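Local structure of alpha-1,2-mannosyltransferase (Ktr4), putative (Neosartorya fumigata, 7BOP) at residues A70-V75 and I103-K108; E78-L83 and E112-R117; I84-D89 and P195-F200. The protein belongs to the glycolipid 2-alpha-mannosyltransferase family, fungal glycosyltransferases of the GT-A class, and holds guanosine-5'-diphosphate and manganese in this model. All blocks are in the same frame, centred on the assembly; numbering follows the deposited sequence.

Contact 1 of 3, residues A70-V75 and I103-K108; sequences ALISLV and IFFNDK. With GDP (guanosine-5'-diphosphate), chain H.
Val75 and Asn106 touch across the contact, and with Asp107 they grip the exocyclic amine N2 of GDP. Asn106 OD1 accepts from GDP N2 at 2.8 Å. Asp107 OD1 takes a longer bond from N2 and a closer one, 2.9 Å, from GDP N1. Val75 O adds a weak bond to N2. The same Asn106 OD1 also accepts from Lys108 N at 3.1 Å, with the donor standing above the amide plane. This is an Asx turn, and it ties the Asn106 side chain to the backbone just past the strand. Leu74 O accepts from GDP O3' at 2.6 Å, while Leu74 CG touches GDP N3.

Behind this pocket the two strands run parallel. Their backbones are joined by Ile103 N to Leu71 O, Ser73 N to Ile103 O, Phe105 N to Ser73 O and Val75 N to Phe105 O. Ile72 CB meets the edge of the Phe105 ring at CE2, 4.0 Å away. On the face of Ser73 and Phe104, the Phe104 ring has Val75 CG1, just past the strand end, beside its CD1. The strands belong to a beta-alpha-beta crossover. Its helix 80-98 packs on Phe104, and strands 189-192 and 126-130 flank the pair.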
loop_
_atom_site.group_PDB
_atom_site.type_symbol
_atom_site.label_atom_id
_atom_site.label_comp_id
_atom_site.label_asym_id
_atom_site.label_seq_id
_atom_site.Cartn_x
_atom_site.Cartn_y
_atom_site.Cartn_z
ATOM N N ALA A 70 4.307 10.856 9.232
ATOM C CA ALA A 70 2.939 11.325 9.184
ATOM C C ALA A 70 1.995 10.232 8.700
ATOM O O ALA A 70 2.383 9.351 7.931
ATOM C CB ALA A 70 2.831 12.529 8.270
ATOM N N LEU A 71 0.758 10.311 9.169
ATOM C CA LEU A 71 -0.360 9.599 8.576
ATOM C C LEU A 71 -0.762 10.424 7.368
ATOM O O LEU A 71 -0.917 11.648 7.497
ATOM C CB LEU A 71 -1.522 9.519 9.571
ATOM C CG LEU A 71 -1.182 8.802 10.882
ATOM C CD1 LEU A 71 -2.220 9.081 11.955
ATOM C CD2 LEU A 71 -1.006 7.305 10.661
ATOM N N ILE A 72 -0.899 9.787 6.199
ATOM C CA ILE A 72 -1.254 10.507 4.968
ATOM C C ILE A 72 -2.434 9.864 4.274
ATOM O O ILE A 72 -2.666 8.648 4.399
ATOM C CB ILE A 72 -0.069 10.672 3.979
ATOM C CG1 ILE A 72 0.352 9.342 3.332
ATOM C CG2 ILE A 72 1.124 11.338 4.670
ATOM C CD1 ILE A 72 1.408 9.520 2.260
ATOM N N SER A 73 -3.190 10.678 3.547
ATOM C CA SER A 73 -4.354 10.168 2.836
ATOM C C SER A 73 -4.681 11.041 1.636
ATOM O O SER A 73 -4.869 12.250 1.787
ATOM C CB SER A 73 -5.556 10.060 3.775
ATOM O OG SER A 73 -6.666 9.442 3.140
ATOM N N LEU A 74 -4.696 10.427 0.450
ATOM C CA LEU A 74 -5.278 11.035 -0.744
ATOM C C LEU A 74 -6.761 10.742 -0.693
ATOM O O LEU A 74 -7.166 9.582 -0.671
ATOM C CB LEU A 74 -4.674 10.449 -2.021
ATOM C CG LEU A 74 -5.146 11.105 -3.330
ATOM C CD1 LEU A 74 -4.531 12.487 -3.525
ATOM C CD2 LEU A 74 -4.823 10.207 -4.518
ATOM N N VAL A 75 -7.579 11.790 -0.647
ATOM C CA VAL A 75 -9.002 11.624 -0.378
ATOM C C VAL A 75 -9.804 12.806 -0.936
ATOM O O VAL A 75 -9.279 13.927 -1.069
ATOM C CB VAL A 75 -9.244 11.395 1.143
ATOM C CG1 VAL A 75 -8.753 12.570 1.992
ATOM C CG2 VAL A 75 -10.699 11.092 1.447
ATOM N N ILE A 103 -1.817 14.258 7.358
ATOM C CA ILE A 103 -1.683 15.113 6.186
ATOM C C ILE A 103 -2.602 14.576 5.088
ATOM O O ILE A 103 -2.403 13.459 4.572
ATOM C CB ILE A 103 -0.223 15.212 5.701
ATOM C CG1 ILE A 103 0.708 15.559 6.867
ATOM C CG2 ILE A 103 -0.087 16.271 4.619
ATOM C CD1 ILE A 103 2.174 15.609 6.520
ATOM N N PHE A 104 -3.612 15.377 4.742
ATOM C CA PHE A 104 -4.580 15.036 3.710
ATOM C C PHE A 104 -4.207 15.688 2.385
ATOM O O PHE A 104 -3.769 16.849 2.354
ATOM C CB PHE A 104 -5.978 15.459 4.151
ATOM C CG PHE A 104 -6.397 14.845 5.452
ATOM C CD1 PHE A 104 -6.775 13.510 5.508
ATOM C CD2 PHE A 104 -6.396 15.588 6.631
ATOM C CE1 PHE A 104 -7.144 12.924 6.704
ATOM C CE2 PHE A 104 -6.774 15.008 7.834
ATOM C CZ PHE A 104 -7.157 13.674 7.873
ATOM N N PHE A 105 -4.358 14.926 1.301
ATOM C CA PHE A 105 -4.046 15.375 -0.058
ATOM C C PHE A 105 -5.263 15.262 -0.948
ATOM O O PHE A 105 -6.060 14.336 -0.813
ATOM C CB PHE A 105 -2.917 14.541 -0.651
ATOM C CG PHE A 105 -1.608 14.712 0.062
ATOM C CD1 PHE A 105 -0.727 15.721 -0.318
ATOM C CD2 PHE A 105 -1.256 13.875 1.109
ATOM C CE1 PHE A 105 0.485 15.877 0.331
ATOM C CE2 PHE A 105 -0.044 14.035 1.768
ATOM C CZ PHE A 105 0.832 15.031 1.374
ATOM N N ASN A 106 -5.391 16.205 -1.877
ATOM C CA ASN A 106 -6.508 16.227 -2.808
ATOM C C ASN A 106 -6.103 17.076 -4.015
ATOM O O ASN A 106 -5.386 18.066 -3.871
ATOM C CB ASN A 106 -7.759 16.764 -2.088
ATOM C CG ASN A 106 -9.036 16.646 -2.909
ATOM O OD1 ASN A 106 -9.024 16.214 -4.060
ATOM N ND2 ASN A 106 -10.153 17.044 -2.309
ATOM N N ASP A 107 -6.487 16.639 -5.210
ATOM C CA ASP A 107 -6.259 17.420 -6.431
ATOM C C ASP A 107 -7.071 18.732 -6.420
ATOM O O ASP A 107 -6.656 19.718 -7.012
ATOM C CB ASP A 107 -6.568 16.599 -7.691
ATOM C CG ASP A 107 -7.993 16.083 -7.728
ATOM O OD1 ASP A 107 -8.404 15.386 -6.780
ATOM O OD2 ASP A 107 -8.702 16.361 -8.712
ATOM N N LYS A 108 -8.213 18.715 -5.739
ATOM C CA LYS A 108 -9.045 19.897 -5.515
ATOM C C LYS A 108 -8.915 20.406 -4.076
ATOM O O LYS A 108 -8.414 19.683 -3.210
ATOM C CB LYS A 108 -10.497 19.547 -5.832
ATOM C CG LYS A 108 -10.685 19.137 -7.286
ATOM C CD LYS A 108 -12.007 18.448 -7.514
ATOM C CE LYS A 108 -12.077 17.896 -8.929
ATOM N NZ LYS A 108 -13.292 17.051 -9.090
HETATM P PB GDP H . -9.745 1.431 -4.730
HETATM O O1B GDP H . -11.157 1.009 -5.017
HETATM O O2B GDP H . -9.366 1.401 -3.238
HETATM O O3B GDP H . -8.682 0.832 -5.631
HETATM O O3A GDP H . -9.798 2.993 -5.179
HETATM P PA GDP H . -10.300 4.232 -4.258
HETATM O O1A GDP H . -11.475 4.913 -4.918
HETATM O O2A GDP H . -10.370 3.752 -2.791
HETATM O "O5'" GDP H . -9.025 5.182 -4.508
HETATM C "C5'" GDP H . -7.774 4.924 -3.871
HETATM C "C4'" GDP H . -7.394 6.096 -2.970
HETATM O "O4'" GDP H . -7.224 7.269 -3.772
HETATM C "C3'" GDP H . -8.455 6.474 -1.946
HETATM O "O3'" GDP H . -7.774 7.007 -0.798
HETATM C "C2'" GDP H . -9.303 7.525 -2.644
HETATM O "O2'" GDP H . -9.909 8.430 -1.721
HETATM C "C1'" GDP H . -8.268 8.215 -3.527
HETATM N N9 GDP H . -8.703 8.733 -4.847
HETATM C C8 GDP H . -9.043 8.044 -5.972
HETATM N N7 GDP H . -9.321 8.902 -6.982
HETATM C C5 GDP H . -9.149 10.154 -6.516
HETATM C C6 GDP H . -9.270 11.529 -7.046
HETATM O O6 GDP H . -9.622 11.693 -8.225
HETATM N N1 GDP H . -8.991 12.571 -6.233
HETATM C C2 GDP H . -8.596 12.392 -4.946
HETATM N N2 GDP H . -8.329 13.461 -4.154
HETATM N N3 GDP H . -8.476 11.157 -4.396
HETATM C C4 GDP H . -8.728 10.036 -5.118
#

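Contact 2 of 3, residues E78-L83 and E112-R117; sequences EELEDL and EEFKKR. With GDP (guanosine-5'-diphosphate), chain H.
Glu81 and Arg117 form a salt bridge whose two flat groups are turned against each other. Arg117 NH1 donates to Glu81 OE1 at 2.9 Å, and the bond is nearly straight at 170°. OE1 lies in the guanidinium plane, but NH1 comes to it from above the carboxylate plane. The two planes are 36° apart. Glu81 leaves its helix across the direction of the contact, and a bend at chi2, which swings CD, brings the carboxylate over to the arginine.

The apolar part lies beside this bridge. Leu80 is buried between the helices and points at helix 112-119. Its CD1 meets Phe114 CD2 at 3.7 Å, and its CD2 lies 4.1 Å from Arg117 CG. The aliphatic part of the arginine therefore continues the greasy surface toward the charged end. Leu83 CD2 reaches the far tip of the Phe114 ring, 3.4 Å from CZ. Phe114 CG stands anti to its backbone N (chi1 -176°); ring atoms CD2 and CZ make the contacts with Leu80 and Leu83. Phe110 stacks on this ring, and Phe104 of the adjoining strand meets it edge to face.

Glu79, at the N-cap position of helix 80-98, turns to the nucleotide instead. Its OE1 accepts from GDP O2' at 2.6 Å, and its OE2 forms a salt bridge with Arg76. The start of this helix thus serves the GDP pocket and the packing of two helices at once.

Glu113 OE1 lies 5.2 Å from Glu81 OE1 without touching it. Two like charges at this distance would repel each other, and Arg117 probably offsets part of that repulsion where Glu81 and Glu113 are exposed, beside an otherwise apolar contact.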
loop_
_atom_site.group_PDB
_atom_site.type_symbol
_atom_site.label_atom_id
_atom_site.label_comp_id
_atom_site.label_asym_id
_atom_site.label_seq_id
_atom_site.Cartn_x
_atom_site.Cartn_y
_atom_site.Cartn_z
ATOM N N GLU A 78 -16.032 14.365 -0.901
ATOM C CA GLU A 78 -17.242 13.537 -0.897
ATOM C C GLU A 78 -17.088 12.228 -0.093
ATOM O O GLU A 78 -18.089 11.581 0.234
ATOM C CB GLU A 78 -17.663 13.221 -2.340
ATOM C CG GLU A 78 -18.129 14.440 -3.145
ATOM C CD GLU A 78 -17.013 15.407 -3.583
ATOM O OE1 GLU A 78 -15.801 15.055 -3.536
ATOM O OE2 GLU A 78 -17.360 16.548 -3.973
ATOM N N GLU A 79 -15.842 11.849 0.226
ATOM C CA GLU A 79 -15.555 10.652 1.032
ATOM C C GLU A 79 -15.390 10.955 2.524
ATOM O O GLU A 79 -14.971 10.087 3.290
ATOM C CB GLU A 79 -14.297 9.951 0.487
ATOM C CG GLU A 79 -14.452 9.490 -0.955
ATOM C CD GLU A 79 -13.159 8.998 -1.578
ATOM O OE1 GLU A 79 -12.118 9.688 -1.489
ATOM O OE2 GLU A 79 -13.197 7.927 -2.204
ATOM N N LEU A 80 -15.771 12.163 2.946
ATOM C CA LEU A 80 -15.567 12.612 4.313
ATOM C C LEU A 80 -16.119 11.658 5.364
ATOM O O LEU A 80 -15.404 11.294 6.299
ATOM C CB LEU A 80 -16.169 14.017 4.505
ATOM C CG LEU A 80 -16.080 14.646 5.893
ATOM C CD1 LEU A 80 -14.649 14.672 6.406
ATOM C CD2 LEU A 80 -16.666 16.051 5.844
ATOM N N GLU A 81 -17.376 11.247 5.230
ATOM C CA GLU A 81 -17.972 10.362 6.245
ATOM C C GLU A 81 -17.204 9.035 6.385
ATOM O O GLU A 81 -16.966 8.566 7.497
ATOM C CB GLU A 81 -19.459 10.095 5.964
ATOM C CG GLU A 81 -20.370 11.313 6.109
ATOM C CD GLU A 81 -20.393 11.917 7.509
ATOM O OE1 GLU A 81 -20.772 13.104 7.622
ATOM O OE2 GLU A 81 -20.033 11.229 8.499
ATOM N N ASP A 82 -16.814 8.451 5.260
ATOM C CA ASP A 82 -16.018 7.214 5.279
ATOM C C ASP A 82 -14.612 7.452 5.840
ATOM O O ASP A 82 -14.079 6.591 6.544
ATOM C CB ASP A 82 -15.940 6.599 3.883
ATOM C CG ASP A 82 -17.268 5.987 3.430
ATOM O OD1 ASP A 82 -18.108 5.641 4.274
ATOM O OD2 ASP A 82 -17.456 5.829 2.214
ATOM N N LEU A 83 -14.017 8.606 5.532
ATOM C CA LEU A 83 -12.734 8.986 6.132
ATOM C C LEU A 83 -12.846 9.078 7.656
ATOM O O LEU A 83 -12.012 8.530 8.385
ATOM C CB LEU A 83 -12.213 10.309 5.546
ATOM C CG LEU A 83 -10.881 10.823 6.118
ATOM C CD1 LEU A 83 -9.734 9.870 5.806
ATOM C CD2 LEU A 83 -10.568 12.204 5.586
ATOM N N GLU A 112 -14.263 23.651 4.079
ATOM C CA GLU A 112 -14.174 23.984 5.499
ATOM C C GLU A 112 -14.826 22.913 6.376
ATOM O O GLU A 112 -14.334 22.640 7.466
ATOM C CB GLU A 112 -14.777 25.370 5.786
ATOM C CG GLU A 112 -14.002 26.516 5.146
ATOM C CD GLU A 112 -12.546 26.572 5.594
ATOM O OE1 GLU A 112 -12.294 26.468 6.813
ATOM O OE2 GLU A 112 -11.653 26.707 4.729
ATOM N N GLU A 113 -15.912 22.307 5.899
ATOM C CA GLU A 113 -16.546 21.182 6.600
ATOM C C GLU A 113 -15.565 19.990 6.758
ATOM O O GLU A 113 -15.487 19.387 7.827
ATOM C CB GLU A 113 -17.810 20.731 5.857
ATOM C CG GLU A 113 -18.695 19.729 6.608
ATOM C CD GLU A 113 -19.689 18.987 5.708
ATOM O OE1 GLU A 113 -20.353 18.051 6.200
ATOM O OE2 GLU A 113 -19.817 19.317 4.504
ATOM N N PHE A 114 -14.834 19.670 5.692
ATOM C CA PHE A 114 -13.820 18.602 5.723
ATOM C C PHE A 114 -12.767 18.884 6.801
ATOM O O PHE A 114 -12.446 18.010 7.607
ATOM C CB PHE A 114 -13.145 18.454 4.348
ATOM C CG PHE A 114 -12.150 17.317 4.275
ATOM C CD1 PHE A 114 -10.840 17.479 4.731
ATOM C CD2 PHE A 114 -12.521 16.084 3.739
ATOM C CE1 PHE A 114 -9.925 16.433 4.662
ATOM C CE2 PHE A 114 -11.612 15.037 3.673
ATOM C CZ PHE A 114 -10.317 15.212 4.132
ATOM N N LYS A 115 -12.246 20.108 6.815
ATOM C CA LYS A 115 -11.214 20.485 7.781
ATOM C C LYS A 115 -11.709 20.403 9.223
ATOM O O LYS A 115 -10.995 19.900 10.089
ATOM C CB LYS A 115 -10.676 21.886 7.498
ATOM C CG LYS A 115 -9.934 22.000 6.185
ATOM C CD LYS A 115 -9.647 23.446 5.835
ATOM C CE LYS A 115 -9.057 23.544 4.447
ATOM N NZ LYS A 115 -8.712 24.947 4.118
ATOM N N LYS A 116 -12.923 20.887 9.474
ATOM C CA LYS A 116 -13.483 20.898 10.829
ATOM C C LYS A 116 -13.760 19.480 11.339
ATOM O O LYS A 116 -13.402 19.137 12.464
ATOM C CB LYS A 116 -14.770 21.741 10.878
ATOM C CG LYS A 116 -15.582 21.627 12.167
ATOM C CD LYS A 116 -16.827 22.513 12.139
ATOM C CE LYS A 116 -16.510 23.968 12.461
ATOM N NZ LYS A 116 -16.069 24.168 13.874
ATOM N N ARG A 117 -14.412 18.675 10.508
ATOM C CA ARG A 117 -14.791 17.319 10.883
ATOM C C ARG A 117 -13.566 16.417 11.121
ATOM O O ARG A 117 -13.557 15.642 12.064
ATOM C CB ARG A 117 -15.699 16.708 9.818
ATOM C CG ARG A 117 -17.068 17.370 9.696
ATOM C CD ARG A 117 -17.973 17.042 10.859
ATOM N NE ARG A 117 -18.003 15.613 11.169
ATOM C CZ ARG A 117 -18.625 14.677 10.450
ATOM N NH1 ARG A 117 -19.291 14.977 9.331
ATOM N NH2 ARG A 117 -18.567 13.414 10.856
HETATM P PB GDP H . -9.745 1.431 -4.730
HETATM O O1B GDP H . -11.157 1.009 -5.017
HETATM O O2B GDP H . -9.366 1.401 -3.238
HETATM O O3B GDP H . -8.682 0.832 -5.631
HETATM O O3A GDP H . -9.798 2.993 -5.179
HETATM P PA GDP H . -10.300 4.232 -4.258
HETATM O O1A GDP H . -11.475 4.913 -4.918
HETATM O O2A GDP H . -10.370 3.752 -2.791
HETATM O "O5'" GDP H . -9.025 5.182 -4.508
HETATM C "C5'" GDP H . -7.774 4.924 -3.871
HETATM C "C4'" GDP H . -7.394 6.096 -2.970
HETATM O "O4'" GDP H . -7.224 7.269 -3.772
HETATM C "C3'" GDP H . -8.455 6.474 -1.946
HETATM O "O3'" GDP H . -7.774 7.007 -0.798
HETATM C "C2'" GDP H . -9.303 7.525 -2.644
HETATM O "O2'" GDP H . -9.909 8.430 -1.721
HETATM C "C1'" GDP H . -8.268 8.215 -3.527
HETATM N N9 GDP H . -8.703 8.733 -4.847
HETATM C C8 GDP H . -9.043 8.044 -5.972
HETATM N N7 GDP H . -9.321 8.902 -6.982
HETATM C C5 GDP H . -9.149 10.154 -6.516
HETATM C C6 GDP H . -9.270 11.529 -7.046
HETATM O O6 GDP H . -9.622 11.693 -8.225
HETATM N N1 GDP H . -8.991 12.571 -6.233
HETATM C C2 GDP H . -8.596 12.392 -4.946
HETATM N N2 GDP H . -8.329 13.461 -4.154
HETATM N N3 GDP H . -8.476 11.157 -4.396
HETATM C C4 GDP H . -8.728 10.036 -5.118
#

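Contact 3 of 3, residues I84-D89 and P195-F200; sequences ISTMKD and PKVQFF. With GDP (guanosine-5'-diphosphate), chain H.
Thr86 and Asp89, one helical turn apart, take hydrogen bonds from backbone N-H groups of the segment 195-200. Val197 N donates to Thr86 OG1 at 3.0 Å, with an angle of 149°. The hydroxyl sits beside the threonine's own backbone N (chi1 -63°) and is also hydrogen-bonded to Asp82 O, a turn back in the helix. Phe199 N donates to Asp89 OD2 at 3.1 Å. This donor arrives on the anti side of the carboxylate and 31° out of its plane.

Two waters extend the polar layer. One donates to both Asp89 OD2 and Gln198 OE1, at 2.7 Å from OD2. The other donates to Val197 O and makes a long, weak bond to Asp89 OD2. The remaining polar atoms of these two side chains have other partners: Asp89 OD1 forms a salt bridge with Arg92, and Gln198 NE2, in the side chain, is hydrogen-bonded to Asn342 OD1.

In the fold, the segment 195-200 follows directly on Glu194, which binds the manganese ion together with His343. That placement is consistent with the position of the metal-binding DXD motif in GT-A glycosyltransferases. Strand 198-199 then pairs with strand 341-343, which carries His343. Pro195 lies on the nucleotide side, its CD 3.4 Å from GDP O3'.

The apolar contacts run between the polar ones. Thr86 CG2 presses on Val197 CG2 at 3.4 Å, tighter than usual for two methyl groups, and the side chains cross at an angle. The edge of the Phe199 ring receives Thr86 CG2 at CE2 and Asp89 CB at CD2, both near the ring plane.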
loop_
_atom_site.group_PDB
_atom_site.type_symbol
_atom_site.label_atom_id
_atom_site.label_comp_id
_atom_site.label_asym_id
_atom_site.label_seq_id
_atom_site.Cartn_x
_atom_site.Cartn_y
_atom_site.Cartn_z
ATOM N N ILE A 84 -13.891 9.743 8.143
ATOM C CA ILE A 84 -14.118 9.875 9.593
ATOM C C ILE A 84 -14.218 8.498 10.295
ATOM O O ILE A 84 -13.621 8.313 11.352
ATOM C CB ILE A 84 -15.376 10.741 9.912
ATOM C CG1 ILE A 84 -15.214 12.198 9.429
ATOM C CG2 ILE A 84 -15.722 10.703 11.399
ATOM C CD1 ILE A 84 -14.041 12.971 9.981
ATOM N N SER A 85 -14.956 7.545 9.720
ATOM C CA SER A 85 -15.010 6.181 10.269
ATOM C C SER A 85 -13.608 5.575 10.412
ATOM O O SER A 85 -13.269 4.992 11.434
ATOM C CB SER A 85 -15.846 5.266 9.374
ATOM O OG SER A 85 -17.189 5.691 9.365
ATOM N N THR A 86 -12.804 5.739 9.377
ATOM C CA THR A 86 -11.438 5.242 9.381
ATOM C C THR A 86 -10.564 5.913 10.441
ATOM O O THR A 86 -9.840 5.239 11.165
ATOM C CB THR A 86 -10.812 5.410 7.996
ATOM O OG1 THR A 86 -11.559 4.612 7.064
ATOM C CG2 THR A 86 -9.338 4.998 8.011
ATOM N N MET A 87 -10.640 7.236 10.518
ATOM C CA MET A 87 -9.899 8.002 11.524
ATOM C C MET A 87 -10.237 7.536 12.938
ATOM O O MET A 87 -9.339 7.360 13.756
ATOM C CB MET A 87 -10.201 9.490 11.387
ATOM C CG MET A 87 -9.601 10.152 10.167
ATOM S SD MET A 87 -9.824 11.950 10.189
ATOM C CE MET A 87 -8.679 12.418 11.480
ATOM N N LYS A 88 -11.526 7.312 13.215
ATOM C CA LYS A 88 -11.958 6.826 14.530
ATOM C C LYS A 88 -11.269 5.514 14.899
ATOM O O LYS A 88 -10.821 5.344 16.028
ATOM C CB LYS A 88 -13.478 6.641 14.601
ATOM C CG LYS A 88 -14.251 7.946 14.730
ATOM C CD LYS A 88 -15.755 7.688 14.713
ATOM C CE LYS A 88 -16.554 8.984 14.793
ATOM N NZ LYS A 88 -16.344 9.682 16.093
ATOM N N ASP A 89 -11.180 4.598 13.937
ATOM C CA ASP A 89 -10.528 3.307 14.173
ATOM C C ASP A 89 -9.035 3.471 14.402
ATOM O O ASP A 89 -8.479 2.878 15.331
ATOM C CB ASP A 89 -10.740 2.350 12.988
ATOM C CG ASP A 89 -12.096 1.641 13.004
ATOM O OD1 ASP A 89 -12.950 1.888 13.883
ATOM O OD2 ASP A 89 -12.286 0.781 12.120
ATOM N N PRO A 195 -10.085 6.085 2.986
ATOM C CA PRO A 195 -11.408 6.064 3.607
ATOM C C PRO A 195 -12.079 4.688 3.507
ATOM O O PRO A 195 -11.739 3.900 2.636
ATOM C CB PRO A 195 -12.191 7.109 2.806
ATOM C CG PRO A 195 -11.503 7.184 1.498
ATOM C CD PRO A 195 -10.056 6.913 1.765
ATOM N N LYS A 196 -12.993 4.416 4.436
ATOM C CA LYS A 196 -13.802 3.211 4.465
ATOM C C LYS A 196 -13.005 1.943 4.803
ATOM O O LYS A 196 -13.394 0.850 4.406
ATOM C CB LYS A 196 -14.564 3.034 3.147
ATOM C CG LYS A 196 -15.903 2.323 3.306
ATOM C CD LYS A 196 -16.632 2.254 1.971
ATOM C CE LYS A 196 -17.769 1.246 1.984
ATOM N NZ LYS A 196 -18.966 1.759 2.700
ATOM N N VAL A 197 -11.902 2.085 5.527
ATOM C CA VAL A 197 -11.153 0.919 6.000
ATOM C C VAL A 197 -11.352 0.784 7.493
ATOM O O VAL A 197 -11.684 1.763 8.178
ATOM C CB VAL A 197 -9.648 0.985 5.647
ATOM C CG1 VAL A 197 -9.468 1.185 4.154
ATOM C CG2 VAL A 197 -8.925 2.060 6.435
ATOM N N GLN A 198 -11.148 -0.426 8.001
ATOM C CA GLN A 198 -11.243 -0.680 9.435
ATOM C C GLN A 198 -9.909 -1.110 10.024
ATOM O O GLN A 198 -9.116 -1.802 9.377
ATOM C CB GLN A 198 -12.285 -1.755 9.736
ATOM C CG GLN A 198 -13.630 -1.572 9.051
ATOM C CD GLN A 198 -14.630 -2.613 9.513
ATOM O OE1 GLN A 198 -15.161 -2.516 10.611
ATOM N NE2 GLN A 198 -14.860 -3.638 8.698
ATOM N N PHE A 199 -9.690 -0.722 11.272
ATOM C CA PHE A 199 -8.589 -1.241 12.093
ATOM C C PHE A 199 -9.200 -1.911 13.307
ATOM O O PHE A 199 -10.042 -1.315 13.995
ATOM C CB PHE A 199 -7.622 -0.135 12.507
ATOM C CG PHE A 199 -6.928 0.512 11.356
ATOM C CD1 PHE A 199 -5.750 -0.030 10.842
ATOM C CD2 PHE A 199 -7.457 1.645 10.754
ATOM C CE1 PHE A 199 -5.109 0.556 9.759
ATOM C CE2 PHE A 199 -6.819 2.234 9.670
ATOM C CZ PHE A 199 -5.637 1.692 9.177
ATOM N N PHE A 200 -8.777 -3.145 13.570
ATOM C CA PHE A 200 -9.417 -4.007 14.555
ATOM C C PHE A 200 -8.660 -4.203 15.862
ATOM O O PHE A 200 -9.264 -4.674 16.817
ATOM C CB PHE A 200 -9.664 -5.393 13.953
ATOM C CG PHE A 200 -10.552 -5.390 12.735
ATOM C CD1 PHE A 200 -11.888 -5.016 12.828
ATOM C CD2 PHE A 200 -10.050 -5.784 11.485
ATOM C CE1 PHE A 200 -12.705 -5.031 11.702
ATOM C CE2 PHE A 200 -10.863 -5.810 10.367
ATOM C CZ PHE A 200 -12.195 -5.431 10.472
HETATM P PB GDP H . -9.745 1.431 -4.730
HETATM O O1B GDP H . -11.157 1.009 -5.017
HETATM O O2B GDP H . -9.366 1.401 -3.238
HETATM O O3B GDP H . -8.682 0.832 -5.631
HETATM O O3A GDP H . -9.798 2.993 -5.179
HETATM P PA GDP H . -10.300 4.232 -4.258
HETATM O O1A GDP H . -11.475 4.913 -4.918
HETATM O O2A GDP H . -10.370 3.752 -2.791
HETATM O "O5'" GDP H . -9.025 5.182 -4.508
HETATM C "C5'" GDP H . -7.774 4.924 -3.871
HETATM C "C4'" GDP H . -7.394 6.096 -2.970
HETATM O "O4'" GDP H . -7.224 7.269 -3.772
HETATM C "C3'" GDP H . -8.455 6.474 -1.946
HETATM O "O3'" GDP H . -7.774 7.007 -0.798
HETATM C "C2'" GDP H . -9.303 7.525 -2.644
HETATM O "O2'" GDP H . -9.909 8.430 -1.721
HETATM C "C1'" GDP H . -8.268 8.215 -3.527
HETATM N N9 GDP H . -8.703 8.733 -4.847
HETATM C C8 GDP H . -9.043 8.044 -5.972
HETATM N N7 GDP H . -9.321 8.902 -6.982
HETATM C C5 GDP H . -9.149 10.154 -6.516
HETATM C C6 GDP H . -9.270 11.529 -7.046
HETATM O O6 GDP H . -9.622 11.693 -8.225
HETATM N N1 GDP H . -8.991 12.571 -6.233
HETATM C C2 GDP H . -8.596 12.392 -4.946
HETATM N N2 GDP H . -8.329 13.461 -4.154
HETATM N N3 GDP H . -8.476 11.157 -4.396
HETATM C C4 GDP H . -8.728 10.036 -5.118
HETATM O O HOH W 1 -14.376 -0.842 12.523
HETATM O O HOH W 2 -14.091 2.320 9.575
#

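Contact 1 is buried throughout, while contacts 2 and 3 are only partly buried. Helix 80-98 joins them: it links the two strands of contact 1 along the chain, and it supplies one segment each to contacts 2 and 3. Contact 1 is held by backbone bonds of a sheet. Contact 2 is side-chain packing with a salt bridge on its more exposed side. Contact 3 sets helix side chains against backbone N-H groups, with two waters bridging the segments. Contacts 1 and 2 meet where Phe104 and Val75 pack on Leu83 and Phe114. Contacts 2 and 3 meet where Pro195 CB packs against Leu83 N. All three reach GDP, at its base and ribose in contact 1 and at its ribose in the others.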